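Local coordinates for protein UDP-N-acetylglucosamine 2-epimerase (Methanocaldococcus jannaschii, PDB 4NES) that probably catalyses the reversible epimerisation at C-2 of UDP-N-acetylglucosamine to UDP-N-acetylmannosamine, working as a homodimer with the GT-B fold, at residues A[12-17]-A[169-174]; A[291-296]-A[346-351]. All coordinates share one frame; numbering follows the deposited sequence.

Interaction 1. Residues A[12-17]-A[169-174]; sequences EIIKLS and NTIVDA. With UDP (uridine-5'-diphosphate), chain C.
Thr170 and Lys15 make the one hydrogen bond between residues 12-17 and 169-174: Thr170 OG1 donates to Lys15 O at 2.7 Å, in the carbonyl plane on a lone pair. The hydroxyl sits between the backbone N and the carbonyl carbon of its own residue (chi1 61°), while Thr170 CB also comes close to the same oxygen. An alanine in place of Thr170 would probably leave Lys15 O without this donor and open a small gap beside Lys15 CB. Beyond CG the Lys15 chain is extended and passes obliquely over Ile171, with Lys15 CE 3.7 Å from Ile171 CB. Ile171 CD1 lies 3.9 Å from Lys15 CG and also reaches Ile14 CG2 at 3.8 Å, the two isoleucine side chains lying side by side and pointing the same way. Ala174 CB adds to this apolar patch, 4.3 Å from Ile14 CG2.

These residues belong to helices 10-23 and 170-183, whose short segments cross at 83° with axes 8.0 Å apart. Helix 10-23 follows strand 3-7 of the seven-stranded parallel sheet, one of the two Rossmann-like halves of the GT-B fold, and helix 170-183 follows its edge strand 164-166. Ile14 also faces the ligand, its CD1 lying 3.5 Å from UDP O3'.

Around this first shell, Asn169 is the N-cap of helix 170-183: its OD1 accepts from Ile171 N at 2.9 Å in a nearly straight bond (168°), and the same oxygen lies beside Lys15 CE. The ammonium of Lys15 forms salt bridges with Glu117 and Glu293, and Asn169 ND2 donates to Glu117 as well. Ser17 OG turns back to Ile14 O, which also accepts from Ser17 N.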
loop_
_atom_site.group_PDB
_atom_site.type_symbol
_atom_site.label_atom_id
_atom_site.label_comp_id
_atom_site.label_asym_id
_atom_site.label_seq_id
_atom_site.Cartn_x
_atom_site.Cartn_y
_atom_site.Cartn_z
ATOM N N GLU A 12 -17.525 8.768 -3.423
ATOM C CA GLU A 12 -17.492 8.241 -2.061
ATOM C C GLU A 12 -18.673 8.741 -1.259
ATOM O O GLU A 12 -19.263 7.988 -0.481
ATOM C CB GLU A 12 -16.206 8.658 -1.345
ATOM C CG GLU A 12 -14.916 8.092 -1.932
ATOM C CD GLU A 12 -13.712 8.779 -1.332
ATOM O OE1 GLU A 12 -13.041 9.560 -2.043
ATOM O OE2 GLU A 12 -13.442 8.555 -0.136
ATOM N N ILE A 13 -19.011 10.019 -1.420
ATOM C CA ILE A 13 -20.096 10.596 -0.638
ATOM C C ILE A 13 -21.395 9.868 -0.987
ATOM O O ILE A 13 -22.177 9.473 -0.106
ATOM C CB ILE A 13 -20.231 12.110 -0.905
ATOM C CG1 ILE A 13 -18.953 12.839 -0.484
ATOM C CG2 ILE A 13 -21.429 12.675 -0.166
ATOM C CD1 ILE A 13 -18.794 14.221 -1.111
ATOM N N ILE A 14 -21.609 9.654 -2.275
ATOM C CA ILE A 14 -22.821 8.991 -2.744
ATOM C C ILE A 14 -22.868 7.547 -2.234
ATOM O O ILE A 14 -23.887 7.110 -1.679
ATOM C CB ILE A 14 -22.892 9.050 -4.289
ATOM C CG1 ILE A 14 -23.064 10.504 -4.756
ATOM C CG2 ILE A 14 -23.996 8.142 -4.818
ATOM C CD1 ILE A 14 -22.777 10.698 -6.222
ATOM N N LYS A 15 -21.768 6.815 -2.381
ATOM C CA LYS A 15 -21.756 5.407 -2.006
ATOM C C LYS A 15 -21.710 5.154 -0.501
ATOM O O LYS A 15 -22.055 4.065 -0.042
ATOM C CB LYS A 15 -20.632 4.664 -2.745
ATOM C CG LYS A 15 -21.038 4.345 -4.169
ATOM C CD LYS A 15 -19.885 3.796 -5.002
ATOM C CE LYS A 15 -20.381 3.225 -6.327
ATOM N NZ LYS A 15 -19.254 2.784 -7.219
ATOM N N LEU A 16 -21.294 6.153 0.268
ATOM C CA LEU A 16 -21.338 6.050 1.728
ATOM C C LEU A 16 -22.676 6.495 2.296
ATOM O O LEU A 16 -22.993 6.174 3.443
ATOM C CB LEU A 16 -20.214 6.860 2.385
ATOM C CG LEU A 16 -18.846 6.190 2.272
ATOM C CD1 LEU A 16 -17.738 7.219 2.486
ATOM C CD2 LEU A 16 -18.732 5.015 3.260
ATOM N N SER A 17 -23.472 7.220 1.515
ATOM C CA SER A 17 -24.768 7.691 2.015
ATOM C C SER A 17 -25.688 6.590 2.589
ATOM O O SER A 17 -26.321 6.812 3.630
ATOM C CB SER A 17 -25.490 8.616 1.008
ATOM O OG SER A 17 -26.001 7.944 -0.133
ATOM N N ASN A 169 -23.524 -3.957 -3.819
ATOM C CA ASN A 169 -22.952 -2.622 -3.894
ATOM C C ASN A 169 -23.932 -1.599 -3.348
ATOM O O ASN A 169 -25.097 -1.583 -3.751
ATOM C CB ASN A 169 -22.544 -2.287 -5.336
ATOM C CG ASN A 169 -21.581 -1.112 -5.415
ATOM O OD1 ASN A 169 -21.825 -0.042 -4.860
ATOM N ND2 ASN A 169 -20.447 -1.325 -6.078
ATOM N N THR A 170 -23.463 -0.748 -2.430
ATOM C CA THR A 170 -24.313 0.312 -1.865
ATOM C C THR A 170 -24.879 1.282 -2.914
ATOM O O THR A 170 -25.829 2.024 -2.621
ATOM C CB THR A 170 -23.585 1.146 -0.795
ATOM O OG1 THR A 170 -22.446 1.778 -1.387
ATOM C CG2 THR A 170 -23.134 0.281 0.383
ATOM N N ILE A 171 -24.316 1.303 -4.118
ATOM C CA ILE A 171 -24.871 2.157 -5.155
ATOM C C ILE A 171 -26.297 1.731 -5.509
ATOM O O ILE A 171 -27.114 2.573 -5.909
ATOM C CB ILE A 171 -23.975 2.204 -6.413
ATOM C CG1 ILE A 171 -24.338 3.408 -7.274
ATOM C CG2 ILE A 171 -24.054 0.900 -7.202
ATOM C CD1 ILE A 171 -24.111 4.724 -6.578
ATOM N N VAL A 172 -26.630 0.450 -5.333
ATOM C CA VAL A 172 -28.016 0.026 -5.525
ATOM C C VAL A 172 -28.917 0.711 -4.502
ATOM O O VAL A 172 -29.946 1.274 -4.871
ATOM C CB VAL A 172 -28.197 -1.506 -5.441
ATOM C CG1 VAL A 172 -29.661 -1.887 -5.701
ATOM C CG2 VAL A 172 -27.303 -2.195 -6.437
ATOM N N ASP A 173 -28.533 0.663 -3.225
ATOM C CA ASP A 173 -29.278 1.369 -2.180
ATOM C C ASP A 173 -29.472 2.832 -2.563
ATOM O O ASP A 173 -30.570 3.372 -2.463
ATOM C CB ASP A 173 -28.518 1.425 -0.842
ATOM C CG ASP A 173 -27.996 0.082 -0.345
ATOM O OD1 ASP A 173 -27.689 -0.831 -1.131
ATOM O OD2 ASP A 173 -27.823 -0.019 0.891
ATOM N N ALA A 174 -28.387 3.490 -2.964
ATOM C CA ALA A 174 -28.423 4.922 -3.245
ATOM C C ALA A 174 -29.347 5.241 -4.419
ATOM O O ALA A 174 -30.164 6.173 -4.356
ATOM C CB ALA A 174 -27.028 5.450 -3.511
HETATM N N1 UDP C . -22.649 12.001 -10.677
HETATM C C2 UDP C . -23.381 13.065 -10.269
HETATM N N3 UDP C . -23.414 14.184 -11.024
HETATM C C4 UDP C . -22.733 14.295 -12.186
HETATM C C5 UDP C . -21.962 13.215 -12.638
HETATM C C6 UDP C . -21.935 12.068 -11.838
HETATM O O2 UDP C . -24.020 13.016 -9.215
HETATM O O4 UDP C . -22.796 15.475 -12.921
HETATM C "C1'" UDP C . -22.534 10.770 -9.875
HETATM C "C2'" UDP C . -22.962 9.531 -10.464
HETATM O "O2'" UDP C . -24.365 9.409 -10.400
HETATM C "C3'" UDP C . -22.222 8.521 -9.695
HETATM C "C4'" UDP C . -21.007 9.210 -9.284
HETATM O "O4'" UDP C . -21.140 10.558 -9.663
HETATM O "O3'" UDP C . -22.899 8.058 -8.560
HETATM C "C5'" UDP C . -19.773 8.697 -9.944
HETATM O "O5'" UDP C . -18.642 9.469 -9.619
HETATM P PA UDP C . -17.436 9.683 -10.624
HETATM O O1A UDP C . -16.926 11.096 -10.444
HETATM O O2A UDP C . -17.909 9.411 -12.036
HETATM O O3A UDP C . -16.262 8.721 -10.196
HETATM P PB UDP C . -16.001 7.179 -10.317
HETATM O O1B UDP C . -17.287 6.411 -10.050
HETATM O O2B UDP C . -15.436 6.889 -11.684
HETATM O O3B UDP C . -14.968 6.948 -9.250
#

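Interaction 2. Residues A[291-296]-A[346-351]; sequences VQEEAC and NPFGNG. With UDP (uridine-5'-diphosphate), chain C.
Helix 289-298, which lines the UDP pocket, meets the loop ahead of the C-terminal helix 353-363 through Glu293 and Cys296 on one side and Asn346, Pro347 and Phe348 on the other. Glu293 CG is 4.0 Å from Phe348 CE2 and nearly as close to CZ, approaching the ring obliquely. The two side chains cross at about a right angle; the CG methylene makes the contact, while the carboxylate plane is turned 67° from the ring. One turn further along the helix, Cys296 SG is anti to the backbone N (chi1 -178°) and lies 4.0 Å from Pro347 CD, with Phe348 CE2 and Asn346 OD1 each 4.4 Å away. Pro347 CG in turn stands 3.7 Å above the plane of the Phe348 ring, over its centre, and thus covers one face of it.

The helix follows strand 283-286 of the six-stranded parallel sheet, the second Rossmann-like half of the GT-B fold. Glu294, the residue after Glu293, binds the UDP ribose. Its extended side chain grips both ribose hydroxyls: O2' donates to Glu294 OE1 and O3' to OE2, each at 2.7 Å, a two-pronged recognition of the diol. Tyr271 also hydrogen-bonds to Glu294 OE2. The carboxylate of Glu293 has its own partner, OE2 forming a salt bridge with Arg311, which probably offsets part of its charge in this buried position.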
loop_
_atom_site.group_PDB
_atom_site.type_symbol
_atom_site.label_atom_id
_atom_site.label_comp_id
_atom_site.label_asym_id
_atom_site.label_seq_id
_atom_site.Cartn_x
_atom_site.Cartn_y
_atom_site.Cartn_z
ATOM N N VAL A 291 -21.050 5.303 -12.830
ATOM C CA VAL A 291 -22.043 5.448 -13.893
ATOM C C VAL A 291 -22.278 4.109 -14.603
ATOM O O VAL A 291 -23.404 3.808 -14.982
ATOM C CB VAL A 291 -21.678 6.570 -14.871
ATOM C CG1 VAL A 291 -22.648 6.622 -16.036
ATOM C CG2 VAL A 291 -21.657 7.908 -14.145
ATOM N N GLN A 292 -21.238 3.291 -14.757
ATOM C CA GLN A 292 -21.421 1.952 -15.330
ATOM C C GLN A 292 -22.423 1.154 -14.501
ATOM O O GLN A 292 -23.290 0.463 -15.044
ATOM C CB GLN A 292 -20.098 1.182 -15.363
ATOM C CG GLN A 292 -19.106 1.657 -16.403
ATOM C CD GLN A 292 -17.810 0.897 -16.275
ATOM O OE1 GLN A 292 -17.741 -0.286 -16.599
ATOM N NE2 GLN A 292 -16.773 1.568 -15.780
ATOM N N GLU A 293 -22.299 1.242 -13.182
ATOM C CA GLU A 293 -23.211 0.545 -12.285
ATOM C C GLU A 293 -24.630 1.093 -12.367
ATOM O O GLU A 293 -25.586 0.329 -12.480
ATOM C CB GLU A 293 -22.684 0.617 -10.850
ATOM C CG GLU A 293 -21.421 -0.217 -10.669
ATOM C CD GLU A 293 -20.564 0.214 -9.494
ATOM O OE1 GLU A 293 -20.810 1.298 -8.929
ATOM O OE2 GLU A 293 -19.626 -0.538 -9.153
ATOM N N GLU A 294 -24.764 2.415 -12.315
ATOM C CA GLU A 294 -26.078 3.040 -12.396
ATOM C C GLU A 294 -26.784 2.769 -13.715
ATOM O O GLU A 294 -27.987 2.526 -13.729
ATOM C CB GLU A 294 -25.971 4.538 -12.115
ATOM C CG GLU A 294 -25.584 4.773 -10.666
ATOM C CD GLU A 294 -25.116 6.171 -10.374
ATOM O OE1 GLU A 294 -24.767 6.918 -11.318
ATOM O OE2 GLU A 294 -25.071 6.521 -9.180
ATOM N N ALA A 295 -26.041 2.803 -14.819
ATOM C CA ALA A 295 -26.619 2.496 -16.125
ATOM C C ALA A 295 -27.215 1.091 -16.087
ATOM O O ALA A 295 -28.337 0.861 -16.545
ATOM C CB ALA A 295 -25.559 2.610 -17.213
ATOM N N CYS A 296 -26.483 0.157 -15.491
ATOM C CA CYS A 296 -26.945 -1.216 -15.415
ATOM C C CYS A 296 -28.218 -1.314 -14.564
ATOM O O CYS A 296 -29.211 -1.950 -14.952
ATOM C CB CYS A 296 -25.830 -2.091 -14.850
ATOM S SG CYS A 296 -26.220 -3.845 -14.741
ATOM N N ASN A 346 -29.657 -7.811 -12.633
ATOM C CA ASN A 346 -28.827 -6.920 -11.815
ATOM C C ASN A 346 -27.978 -7.724 -10.850
ATOM O O ASN A 346 -28.488 -8.385 -9.947
ATOM C CB ASN A 346 -29.610 -5.830 -11.066
ATOM C CG ASN A 346 -28.697 -4.949 -10.184
ATOM O OD1 ASN A 346 -27.807 -4.220 -10.679
ATOM N ND2 ASN A 346 -28.926 -5.013 -8.877
ATOM N N PRO A 347 -26.664 -7.669 -11.051
ATOM C CA PRO A 347 -25.681 -8.454 -10.309
ATOM C C PRO A 347 -25.283 -7.803 -8.990
ATOM O O PRO A 347 -24.532 -8.409 -8.230
ATOM C CB PRO A 347 -24.486 -8.468 -11.259
ATOM C CG PRO A 347 -24.585 -7.159 -11.983
ATOM C CD PRO A 347 -26.053 -6.897 -12.149
ATOM N N PHE A 348 -25.786 -6.604 -8.707
ATOM C CA PHE A 348 -25.227 -5.825 -7.606
ATOM C C PHE A 348 -26.019 -5.832 -6.306
ATOM O O PHE A 348 -25.679 -5.103 -5.368
ATOM C CB PHE A 348 -24.948 -4.394 -8.065
ATOM C CG PHE A 348 -23.946 -4.308 -9.176
ATOM C CD1 PHE A 348 -22.690 -4.891 -9.039
ATOM C CD2 PHE A 348 -24.265 -3.672 -10.368
ATOM C CE1 PHE A 348 -21.764 -4.824 -10.066
ATOM C CE2 PHE A 348 -23.343 -3.601 -11.402
ATOM C CZ PHE A 348 -22.093 -4.176 -11.247
ATOM N N GLY A 349 -27.051 -6.663 -6.239
ATOM C CA GLY A 349 -27.768 -6.855 -4.994
ATOM C C GLY A 349 -29.116 -6.169 -4.922
ATOM O O GLY A 349 -29.568 -5.552 -5.891
ATOM N N ASN A 350 -29.745 -6.258 -3.759
ATOM C CA ASN A 350 -31.118 -5.785 -3.635
ATOM C C ASN A 350 -31.274 -4.496 -2.826
ATOM O O ASN A 350 -32.362 -4.175 -2.358
ATOM C CB ASN A 350 -32.041 -6.905 -3.143
ATOM C CG ASN A 350 -32.300 -7.948 -4.220
ATOM O OD1 ASN A 350 -32.607 -7.613 -5.365
ATOM N ND2 ASN A 350 -32.173 -9.213 -3.859
ATOM N N GLY A 351 -30.192 -3.740 -2.690
ATOM C CA GLY A 351 -30.302 -2.376 -2.198
ATOM C C GLY A 351 -30.365 -2.190 -0.699
ATOM O O GLY A 351 -30.785 -1.133 -0.218
HETATM N N1 UDP C . -22.649 12.001 -10.677
HETATM C C2 UDP C . -23.381 13.065 -10.269
HETATM N N3 UDP C . -23.414 14.184 -11.024
HETATM C C4 UDP C . -22.733 14.295 -12.186
HETATM C C5 UDP C . -21.962 13.215 -12.638
HETATM C C6 UDP C . -21.935 12.068 -11.838
HETATM O O2 UDP C . -24.020 13.016 -9.215
HETATM O O4 UDP C . -22.796 15.475 -12.921
HETATM C "C1'" UDP C . -22.534 10.770 -9.875
HETATM C "C2'" UDP C . -22.962 9.531 -10.464
HETATM O "O2'" UDP C . -24.365 9.409 -10.400
HETATM C "C3'" UDP C . -22.222 8.521 -9.695
HETATM C "C4'" UDP C . -21.007 9.210 -9.284
HETATM O "O4'" UDP C . -21.140 10.558 -9.663
HETATM O "O3'" UDP C . -22.899 8.058 -8.560
HETATM C "C5'" UDP C . -19.773 8.697 -9.944
HETATM O "O5'" UDP C . -18.642 9.469 -9.619
HETATM P PA UDP C . -17.436 9.683 -10.624
HETATM O O1A UDP C . -16.926 11.096 -10.444
HETATM O O2A UDP C . -17.909 9.411 -12.036
HETATM O O3A UDP C . -16.262 8.721 -10.196
HETATM P PB UDP C . -16.001 7.179 -10.317
HETATM O O1B UDP C . -17.287 6.411 -10.050
HETATM O O2B UDP C . -15.436 6.889 -11.684
HETATM O O3B UDP C . -14.968 6.948 -9.250
#

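In the fold
Interactions 1 and 2 follow one another along the chain, with centres 11 Å apart, and join across the interface of the two Rossmann-like halves. Lys15 NZ of interaction 1 forms a salt bridge with Glu293 OE1 of interaction 2 at 2.7 Å. On the loop side, Asn169 N probably donates a hydrogen bond to Phe348 O, 2.9 Å away. Both contacts reach the same UDP through its ribose, since Ile14 packs against the sugar that Glu294 holds by its hydroxyls. His207, the active-site residue inferred by similarity, is about 10 Å from Lys15 and about 11 Å from Glu293, measured between side chains.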